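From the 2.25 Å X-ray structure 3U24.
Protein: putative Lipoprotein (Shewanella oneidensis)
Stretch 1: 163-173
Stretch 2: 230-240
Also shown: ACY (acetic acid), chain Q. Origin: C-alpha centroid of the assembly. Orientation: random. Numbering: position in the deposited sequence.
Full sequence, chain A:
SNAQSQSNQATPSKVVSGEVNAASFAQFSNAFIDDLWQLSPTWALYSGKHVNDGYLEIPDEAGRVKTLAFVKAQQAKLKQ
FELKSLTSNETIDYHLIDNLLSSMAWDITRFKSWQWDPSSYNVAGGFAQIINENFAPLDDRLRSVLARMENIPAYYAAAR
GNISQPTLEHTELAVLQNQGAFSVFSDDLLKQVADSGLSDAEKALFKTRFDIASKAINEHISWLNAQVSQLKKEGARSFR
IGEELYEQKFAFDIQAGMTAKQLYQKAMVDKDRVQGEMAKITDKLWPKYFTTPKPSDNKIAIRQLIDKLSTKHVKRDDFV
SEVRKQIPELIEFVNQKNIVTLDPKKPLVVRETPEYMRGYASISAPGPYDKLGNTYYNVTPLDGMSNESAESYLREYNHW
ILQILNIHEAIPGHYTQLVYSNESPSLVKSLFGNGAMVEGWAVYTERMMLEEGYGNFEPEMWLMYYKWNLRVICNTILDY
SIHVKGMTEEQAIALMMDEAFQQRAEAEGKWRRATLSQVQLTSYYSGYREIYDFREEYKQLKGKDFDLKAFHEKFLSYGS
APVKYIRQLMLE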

# COMPACT_ATOMS: atom_id res chain seq x y z
N ILE A 163 18.38 9.04 17.32
CA ILE A 163 18.56 9.61 16.00
C ILE A 163 20.04 9.92 15.79
O ILE A 163 20.68 10.46 16.66
N SER A 164 20.56 9.58 14.62
CA SER A 164 21.96 9.80 14.32
C SER A 164 22.16 9.85 12.81
O SER A 164 21.75 8.94 12.12
N GLN A 165 22.80 10.92 12.33
CA GLN A 165 22.99 11.18 10.90
C GLN A 165 21.70 11.04 10.13
O GLN A 165 21.60 10.23 9.24
N PRO A 166 20.71 11.86 10.47
CA PRO A 166 19.44 11.70 9.77
C PRO A 166 19.49 12.26 8.39
O PRO A 166 20.34 13.07 8.10
N THR A 167 18.56 11.83 7.54
CA THR A 167 18.37 12.47 6.24
C THR A 167 17.60 13.76 6.42
O THR A 167 16.81 13.96 7.36
N LEU A 168 17.82 14.68 5.49
CA LEU A 168 17.13 15.95 5.57
C LEU A 168 15.64 15.72 5.37
O LEU A 168 14.80 16.32 6.04
N GLU A 169 15.31 14.89 4.39
CA GLU A 169 13.91 14.72 3.99
C GLU A 169 13.05 14.11 5.13
O GLU A 169 11.92 14.55 5.37
N HIS A 170 13.58 13.12 5.83
CA HIS A 170 12.75 12.49 6.86
C HIS A 170 12.66 13.39 8.05
O HIS A 170 11.66 13.33 8.80
N THR A 171 13.67 14.22 8.26
CA THR A 171 13.63 15.15 9.38
C THR A 171 12.56 16.23 9.13
O THR A 171 11.84 16.63 10.06
N GLU A 172 12.40 16.61 7.86
CA GLU A 172 11.45 17.63 7.48
C GLU A 172 10.08 17.03 7.64
O GLU A 172 9.15 17.67 8.10
N LEU A 173 9.95 15.79 7.24
CA LEU A 173 8.67 15.11 7.41
C LEU A 173 8.30 15.02 8.92
O LEU A 173 7.17 15.31 9.32
N GLN A 230 20.53 22.79 10.87
CA GLN A 230 21.89 22.27 10.86
C GLN A 230 22.15 21.38 9.61
O GLN A 230 23.20 21.48 8.99
N LEU A 231 21.18 20.53 9.26
CA LEU A 231 21.32 19.64 8.10
C LEU A 231 21.40 20.44 6.79
O LEU A 231 22.18 20.11 5.90
N LYS A 232 20.62 21.52 6.70
CA LYS A 232 20.70 22.38 5.52
C LYS A 232 22.09 23.03 5.37
O LYS A 232 22.62 23.06 4.26
N LYS A 233 22.69 23.50 6.47
CA LYS A 233 24.03 24.09 6.44
C LYS A 233 25.18 23.08 6.21
O LYS A 233 26.06 23.34 5.41
N GLU A 234 25.16 21.95 6.92
CA GLU A 234 26.32 21.07 7.06
C GLU A 234 26.28 19.86 6.12
O GLU A 234 27.26 19.15 5.98
N GLY A 235 25.13 19.60 5.50
CA GLY A 235 24.94 18.40 4.71
C GLY A 235 24.27 17.33 5.55
O GLY A 235 24.15 17.44 6.77
N ALA A 236 23.81 16.29 4.88
CA ALA A 236 22.96 15.29 5.53
C ALA A 236 23.14 13.96 4.82
O ALA A 236 23.49 13.91 3.63
N ARG A 237 22.89 12.88 5.54
CA ARG A 237 22.81 11.56 4.92
C ARG A 237 21.87 11.55 3.67
O ARG A 237 20.80 12.20 3.69
N SER A 238 22.26 10.85 2.62
CA SER A 238 21.44 10.76 1.43
C SER A 238 20.19 9.94 1.76
O SER A 238 20.24 9.02 2.57
N PHE A 239 19.09 10.28 1.11
CA PHE A 239 17.85 9.55 1.22
C PHE A 239 17.87 8.23 0.40
O PHE A 239 16.97 7.39 0.53
N ARG A 240 18.89 8.08 -0.45
CA ARG A 240 19.00 6.96 -1.36
C ARG A 240 19.63 5.81 -0.59
O ARG A 240 20.70 5.95 0.01

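The strongest direct polar link between the stretches is made by R237, whose CA-to-CB bond points toward stretch 1. With chi1 and chi2 both t and chi3 m, the side chain extends before turning, which brings its guanidinium edge-on to two successive backbone carbonyls. R237 NE donates to Q165 O at 2.7 Å with an N-H...O angle of 163°, short and nearly linear. R237 NH2 reaches S164 O at 3.3 Å and 158°, a weak bond. Both acceptors lie near the guanidinium plane, where its N-H groups are directed. Q165 CB, its CA-to-CB bond also pointing toward the other stretch, lies 3.5 Å from R237 NH2.

Water 1 adds a second polar connection. It donates to P166 O at 2.6 Å and accepts from R237 N at 3.0 Å, bridging two backbone groups whose direct separation, P166 O to R237 N, is 3.6 Å. Its bond to Q165 OE1, at 3.5 Å, is weak; the m rotamers at chi1 and chi2 of Q165 place that amide oxygen within reach. Nearby, T167 CA approaches R237 O at 3.5 Å with an angle of 141° at the hydrogen, a CA-H...O contact.

At the N-cap, T167 adopts chi1 p. Its OG1 shares a 2.7 Å hydrogen bond with H170 ND1, while its methyl faces the other chain segment, with T167 CG2 3.6 Å from S238 O and 4.0 Å from F239 CA. The far side of the H170 ring makes a weak hydrogen bond from NE2 to the acetic acid O, at 3.2 Å and 123°; this molecule probably came from the crystallisation liquor.

The apolar packing centres on L231 (m, t), whose CA-to-CB bond points toward stretch 1. Its CD1 lies 4.0 Å from P166 CG and 3.5 Å from T171 OG1, a hydroxyl that already donates to T167 O at 2.7 Å. The CA-to-CB bond of L168 (t, p) runs sideways to stretch 2, and L168 CD1 lies 4.0 Å from L231 CB and equally 4.0 Å from K232 CG, so the aliphatic part of the lysine extends the apolar surface. L168 CB also meets A236 CB at 4.1 Å.

Two flanking contacts complete the interface. The CA-to-CB bond of F239, chi1 p, points toward stretch 1, and E169 OE2 lies 3.5 Å from F239 CD2, approaching the ring obliquely. E172 OE2 and K232 NZ are 4.4 Å apart, beyond salt-bridge range. The two stretches bury 608 Å² between them, both sides summed, much of it from loop residues. Separately, helices 168-173 and 230-234 run nearly antiparallel, at 160°, with axes 10.8 Å apart at closest approach.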

# COMPACT_ATOMS: atom_id res chain seq x y z
CB ILE A 163 17.72 10.87 15.81
CG1 ILE A 163 16.22 10.49 15.78
CG2 ILE A 163 18.15 11.59 14.53
CD1 ILE A 163 15.26 11.62 16.01
CB SER A 164 22.77 8.64 14.91
OG SER A 164 24.10 8.70 14.45
CB GLN A 165 24.05 10.25 10.28
CG GLN A 165 25.41 10.39 10.93
CD GLN A 165 25.95 11.79 10.80
OE1 GLN A 165 26.05 12.35 9.67
NE2 GLN A 165 26.27 12.40 11.94
CB PRO A 166 18.45 12.51 10.62
CG PRO A 166 19.31 13.54 11.31
CD PRO A 166 20.65 12.88 11.52
CB THR A 167 17.57 11.61 5.24
OG1 THR A 167 16.19 11.63 5.63
CG2 THR A 167 18.08 10.17 5.18
CB LEU A 168 17.65 16.91 4.48
CG LEU A 168 16.82 18.20 4.37
CD1 LEU A 168 16.87 18.95 5.71
CD2 LEU A 168 17.28 19.07 3.16
CB GLU A 169 13.81 13.83 2.73
CG GLU A 169 14.36 14.52 1.47
CD GLU A 169 15.91 14.55 1.38
OE1 GLU A 169 16.62 13.97 2.26
OE2 GLU A 169 16.43 15.17 0.42
CB HIS A 170 13.26 11.08 7.20
CG HIS A 170 13.14 10.09 6.06
ND1 HIS A 170 14.07 9.97 5.10
CD2 HIS A 170 12.10 9.20 5.70
CE1 HIS A 170 13.69 9.03 4.19
NE2 HIS A 170 12.48 8.57 4.55
CB THR A 171 15.00 15.79 9.69
OG1 THR A 171 16.02 14.77 9.77
CG2 THR A 171 14.96 16.56 11.01
CB GLU A 172 11.63 18.07 6.01
CG GLU A 172 12.82 18.98 5.74
CD GLU A 172 13.14 19.24 4.24
OE1 GLU A 172 12.97 18.36 3.32
OE2 GLU A 172 13.66 20.36 3.97
CB LEU A 173 8.69 13.76 6.72
CG LEU A 173 7.37 12.98 6.74
CD1 LEU A 173 6.19 13.72 6.04
CD2 LEU A 173 7.60 11.57 6.19
CB GLN A 230 22.12 21.48 12.18
CG GLN A 230 23.51 20.90 12.48
CD GLN A 230 23.56 20.01 13.78
OE1 GLN A 230 22.61 19.98 14.59
NE2 GLN A 230 24.68 19.29 13.98
CB LEU A 231 20.17 18.63 8.03
CG LEU A 231 20.10 17.57 9.15
CD1 LEU A 231 18.75 16.86 9.20
CD2 LEU A 231 21.28 16.58 9.08
CB LYS A 232 19.58 23.41 5.52
CG LYS A 232 18.20 22.75 5.29
CD LYS A 232 17.12 23.78 5.43
CE LYS A 232 15.71 23.27 5.18
NZ LYS A 232 14.74 24.22 5.83
CB LYS A 233 24.37 24.85 7.74
CG LYS A 233 23.50 26.07 8.04
CD LYS A 233 24.00 26.84 9.28
CE LYS A 233 23.09 28.04 9.61
NZ LYS A 233 23.33 28.62 10.98
CB GLU A 234 26.42 20.54 8.52
CG GLU A 234 26.68 21.63 9.58
CD GLU A 234 26.85 21.12 11.04
OE1 GLU A 234 26.48 19.95 11.40
OE2 GLU A 234 27.36 21.95 11.85
CB ALA A 236 21.50 15.75 5.50
CB ARG A 237 22.30 10.52 5.93
CG ARG A 237 22.54 9.12 5.45
CD ARG A 237 21.74 8.10 6.23
NE ARG A 237 22.03 8.03 7.67
CZ ARG A 237 22.71 7.06 8.28
NH1 ARG A 237 23.25 6.06 7.57
NH2 ARG A 237 22.86 7.05 9.62
CB SER A 238 22.18 10.05 0.26
OG SER A 238 21.27 9.70 -0.79
CB PHE A 239 16.68 10.44 0.78
CG PHE A 239 16.75 10.88 -0.65
CD1 PHE A 239 16.24 10.09 -1.66
CD2 PHE A 239 17.28 12.13 -0.99
CE1 PHE A 239 16.31 10.49 -2.97
CE2 PHE A 239 17.34 12.54 -2.31
CZ PHE A 239 16.86 11.71 -3.30
CB ARG A 240 19.84 7.33 -2.56
CG ARG A 240 19.34 8.56 -3.32
CD ARG A 240 20.46 9.16 -4.15
NE ARG A 240 20.07 10.41 -4.82
CZ ARG A 240 19.39 10.45 -5.96
NH1 ARG A 240 19.08 11.61 -6.50
NH2 ARG A 240 19.01 9.34 -6.56
C ACY Q . 11.67 4.41 5.56
O ACY Q . 11.51 5.53 5.00
OXT ACY Q . 11.59 3.30 4.93
CH3 ACY Q . 11.93 4.37 7.02
O HOH W 1 22.93 13.38 8.54